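Local coordinates for chromosome partition protein Smc (Pyrococcus furiosus, PDB 3KTA) that is probably required for chromosome condensation and partitioning, this chain being the C-terminal part of its ABC-type ATPase head, at residues I23-P29 against R106-L110. Numbering follows the deposited sequence.
Sequences IFAKLSP and RVADL
R106 reaches across to the C-terminal end of helix 4-27 and donates its NE-H to the carbonyl of L27, NE to O 2.9 Å. The bond is moderately bent, 146° at the hydrogen, and NE stands above the carbonyl plane. A bend at chi3 (-76°) turns the guanidinium toward this carbonyl after CD has run past K26, where it lies 3.3 Å from the backbone O. Arginine suits the place because its long chain reaches from one helix to the end of the other while its planar head offers several N-H groups: NE serves L27, and NH2 bonds to N103 one turn earlier on its own helix. P29 lays its CD over one face of the guanidinium, 3.5 Å from NE and offset toward the rim; a proline ring is rigid and apolar enough to rest flat groups against, just after S28 has left helical geometry.

The apolar contacts lie deeper. CD2 of L27 meets the backbone of R106, its carbonyl O at 3.7 Å, and also touches V107 CG2 and L110 CD2. L110, its CG anti to the backbone N, extends toward helix 4-27, and its CD2 comes to 3.7 Å from I23 CG2. Branched aliphatic residues fill this angled interface, the segment axes 134° apart, and F79 of helix 67-84 touches both I23 and L110.

Shortened to an alanine here, R106 would be likely to leave the L27 carbonyl without this donor and P29 CD without the guanidinium it covers. Within the ATPase head, helices 4-27 and 101-114 thus pack through a buried aliphatic seam, away from the AP5-lining residues, while at the more exposed border an N-H...O hydrogen bond holds a last-turn carbonyl whose i+4 amide is probably unavailable.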
ATOM      1  N   ILE B  23      -7.077 -14.120 -11.783  1.00 14.57           N
ATOM      2  CA  ILE B  23      -7.574 -13.134 -10.838  1.00 13.63           C
ATOM      3  C   ILE B  23      -8.535 -12.142 -11.490  1.00 15.96           C
ATOM      4  O   ILE B  23      -9.558 -11.803 -10.913  1.00 15.30           O
ATOM      5  CB  ILE B  23      -6.413 -12.392 -10.134  1.00 13.53           C
ATOM      6  CG1 ILE B  23      -5.616 -13.387  -9.294  1.00 12.79           C
ATOM      7  CG2 ILE B  23      -6.964 -11.258  -9.267  1.00 12.37           C
ATOM      8  CD1 ILE B  23      -4.284 -12.853  -8.774  1.00 16.97           C
ATOM      9  N   PHE B  24      -8.221 -11.688 -12.701  1.00 13.82           N
ATOM     10  CA  PHE B  24      -9.130 -10.781 -13.399  1.00 13.92           C
ATOM     11  C   PHE B  24     -10.507 -11.413 -13.578  1.00 15.34           C
ATOM     12  O   PHE B  24     -11.523 -10.763 -13.332  1.00 16.71           O
ATOM     13  CB  PHE B  24      -8.577 -10.356 -14.763  1.00 17.57           C
ATOM     14  CG  PHE B  24      -9.399  -9.294 -15.433  1.00 17.39           C
ATOM     15  CD1 PHE B  24      -9.098  -7.952 -15.263  1.00 17.54           C
ATOM     16  CD2 PHE B  24     -10.481  -9.640 -16.229  1.00 17.26           C
ATOM     17  CE1 PHE B  24      -9.861  -6.972 -15.882  1.00 19.13           C
ATOM     18  CE2 PHE B  24     -11.252  -8.673 -16.835  1.00 19.41           C
ATOM     19  CZ  PHE B  24     -10.943  -7.335 -16.664  1.00 19.02           C
ATOM     20  N   ALA B  25     -10.526 -12.683 -13.973  1.00 15.88           N
ATOM     21  CA  ALA B  25     -11.794 -13.390 -14.192  1.00 17.99           C
ATOM     22  C   ALA B  25     -12.576 -13.547 -12.889  1.00 18.42           C
ATOM     23  O   ALA B  25     -13.805 -13.495 -12.889  1.00 19.56           O
ATOM     24  CB  ALA B  25     -11.543 -14.754 -14.842  1.00 18.56           C
ATOM     25  N   LYS B  26     -11.862 -13.730 -11.786  1.00 16.83           N
ATOM     26  CA  LYS B  26     -12.486 -13.822 -10.462  1.00 19.00           C
ATOM     27  C   LYS B  26     -13.113 -12.494 -10.048  1.00 20.73           C
ATOM     28  O   LYS B  26     -14.258 -12.449  -9.587  1.00 21.83           O
ATOM     29  CB  LYS B  26     -11.442 -14.252  -9.429  1.00 21.95           C
ATOM     30  CG  LYS B  26     -11.981 -14.595  -8.051  1.00 30.37           C
ATOM     31  CD  LYS B  26     -11.029 -15.549  -7.327  1.00 33.94           C
ATOM     32  CE  LYS B  26      -9.618 -14.967  -7.241  1.00 34.80           C
ATOM     33  NZ  LYS B  26      -8.678 -15.849  -6.488  1.00 42.37           N
ATOM     34  N   LEU B  27     -12.364 -11.411 -10.215  1.00 17.39           N
ATOM     35  CA  LEU B  27     -12.827 -10.088  -9.803  1.00 17.68           C
ATOM     36  C   LEU B  27     -13.953  -9.565 -10.697  1.00 18.28           C
ATOM     37  O   LEU B  27     -14.825  -8.831 -10.241  1.00 20.83           O
ATOM     38  CB  LEU B  27     -11.666  -9.089  -9.791  1.00 17.11           C
ATOM     39  CG  LEU B  27     -10.580  -9.352  -8.742  1.00 14.90           C
ATOM     40  CD1 LEU B  27      -9.476  -8.291  -8.861  1.00 19.44           C
ATOM     41  CD2 LEU B  27     -11.177  -9.365  -7.333  1.00 17.13           C
ATOM     42  N   SER B  28     -13.911  -9.929 -11.974  1.00 17.97           N
ATOM     43  CA  SER B  28     -14.959  -9.560 -12.935  1.00 21.16           C
ATOM     44  C   SER B  28     -15.585 -10.795 -13.578  1.00 23.73           C
ATOM     45  O   SER B  28     -15.222 -11.176 -14.688  1.00 24.28           O
ATOM     46  CB  SER B  28     -14.394  -8.652 -14.026  1.00 21.50           C
ATOM     47  OG  SER B  28     -13.998  -7.410 -13.483  1.00 24.70           O
ATOM     48  N   PRO B  29     -16.533 -11.429 -12.878  1.00 24.36           N
ATOM     49  CA  PRO B  29     -17.148 -12.651 -13.411  1.00 26.73           C
ATOM     50  C   PRO B  29     -17.666 -12.441 -14.833  1.00 25.63           C
ATOM     51  O   PRO B  29     -18.293 -11.417 -15.118  1.00 29.74           O
ATOM     52  CB  PRO B  29     -18.294 -12.918 -12.431  1.00 25.78           C
ATOM     53  CG  PRO B  29     -17.812 -12.316 -11.136  1.00 26.91           C
ATOM     54  CD  PRO B  29     -17.048 -11.075 -11.546  1.00 25.47           C
ATOM     55  N   ARG B 106     -15.455  -8.714  -3.725  1.00 13.14           N
ATOM     56  CA  ARG B 106     -14.554  -9.658  -4.378  1.00 13.28           C
ATOM     57  C   ARG B 106     -13.107  -9.260  -4.100  1.00 13.97           C
ATOM     58  O   ARG B 106     -12.250 -10.120  -3.879  1.00 13.47           O
ATOM     59  CB  ARG B 106     -14.841  -9.781  -5.874  1.00 16.11           C
ATOM     60  CG  ARG B 106     -16.161 -10.535  -6.115  1.00 16.68           C
ATOM     61  CD  ARG B 106     -16.371 -10.882  -7.573  1.00 18.78           C
ATOM     62  NE  ARG B 106     -16.773  -9.725  -8.349  1.00 20.73           N
ATOM     63  CZ  ARG B 106     -18.034  -9.379  -8.584  1.00 19.85           C
ATOM     64  NH1 ARG B 106     -19.037 -10.105  -8.087  1.00 20.89           N
ATOM     65  NH2 ARG B 106     -18.288  -8.301  -9.310  1.00 23.24           N
ATOM     66  N   VAL B 107     -12.854  -7.957  -4.087  1.00 11.89           N
ATOM     67  CA  VAL B 107     -11.509  -7.485  -3.728  1.00 11.65           C
ATOM     68  C   VAL B 107     -11.168  -7.838  -2.274  1.00 12.85           C
ATOM     69  O   VAL B 107     -10.062  -8.324  -1.980  1.00 12.00           O
ATOM     70  CB  VAL B 107     -11.352  -5.981  -4.004  1.00 11.22           C
ATOM     71  CG1 VAL B 107     -10.026  -5.441  -3.432  1.00 11.20           C
ATOM     72  CG2 VAL B 107     -11.410  -5.750  -5.491  1.00 14.34           C
ATOM     73  N   ALA B 108     -12.117  -7.611  -1.367  1.00 11.48           N
ATOM     74  CA  ALA B 108     -11.930  -7.926   0.037  1.00 11.53           C
ATOM     75  C   ALA B 108     -11.674  -9.424   0.257  1.00 14.50           C
ATOM     76  O   ALA B 108     -10.836  -9.810   1.078  1.00 12.17           O
ATOM     77  CB  ALA B 108     -13.143  -7.460   0.846  1.00 12.73           C
ATOM     78  N   ASP B 109     -12.382 -10.270  -0.489  1.00 14.79           N
ATOM     79  CA  ASP B 109     -12.156 -11.709  -0.399  1.00 13.55           C
ATOM     80  C   ASP B 109     -10.740 -12.077  -0.859  1.00 14.75           C
ATOM     81  O   ASP B 109     -10.106 -12.951  -0.277  1.00 14.77           O
ATOM     82  CB  ASP B 109     -13.172 -12.483  -1.238  1.00 15.65           C
ATOM     83  CG  ASP B 109     -14.563 -12.489  -0.629  1.00 18.95           C
ATOM     84  OD1 ASP B 109     -14.749 -11.981   0.496  1.00 21.30           O
ATOM     85  OD2 ASP B 109     -15.472 -13.017  -1.301  0.95 21.85           O
ATOM     86  N   LEU B 110     -10.260 -11.407  -1.902  1.00 12.97           N
ATOM     87  CA  LEU B 110      -8.911 -11.652  -2.417  1.00 14.20           C
ATOM     88  C   LEU B 110      -7.863 -11.171  -1.400  1.00 15.45           C
ATOM     89  O   LEU B 110      -6.833 -11.818  -1.198  1.00 13.45           O
ATOM     90  CB  LEU B 110      -8.735 -10.933  -3.759  1.00 16.21           C
ATOM     91  CG  LEU B 110      -7.375 -10.978  -4.453  1.00 18.62           C
ATOM     92  CD1 LEU B 110      -6.935 -12.408  -4.676  1.00 21.36           C
ATOM     93  CD2 LEU B 110      -7.488 -10.215  -5.767  1.00 19.19           C
TER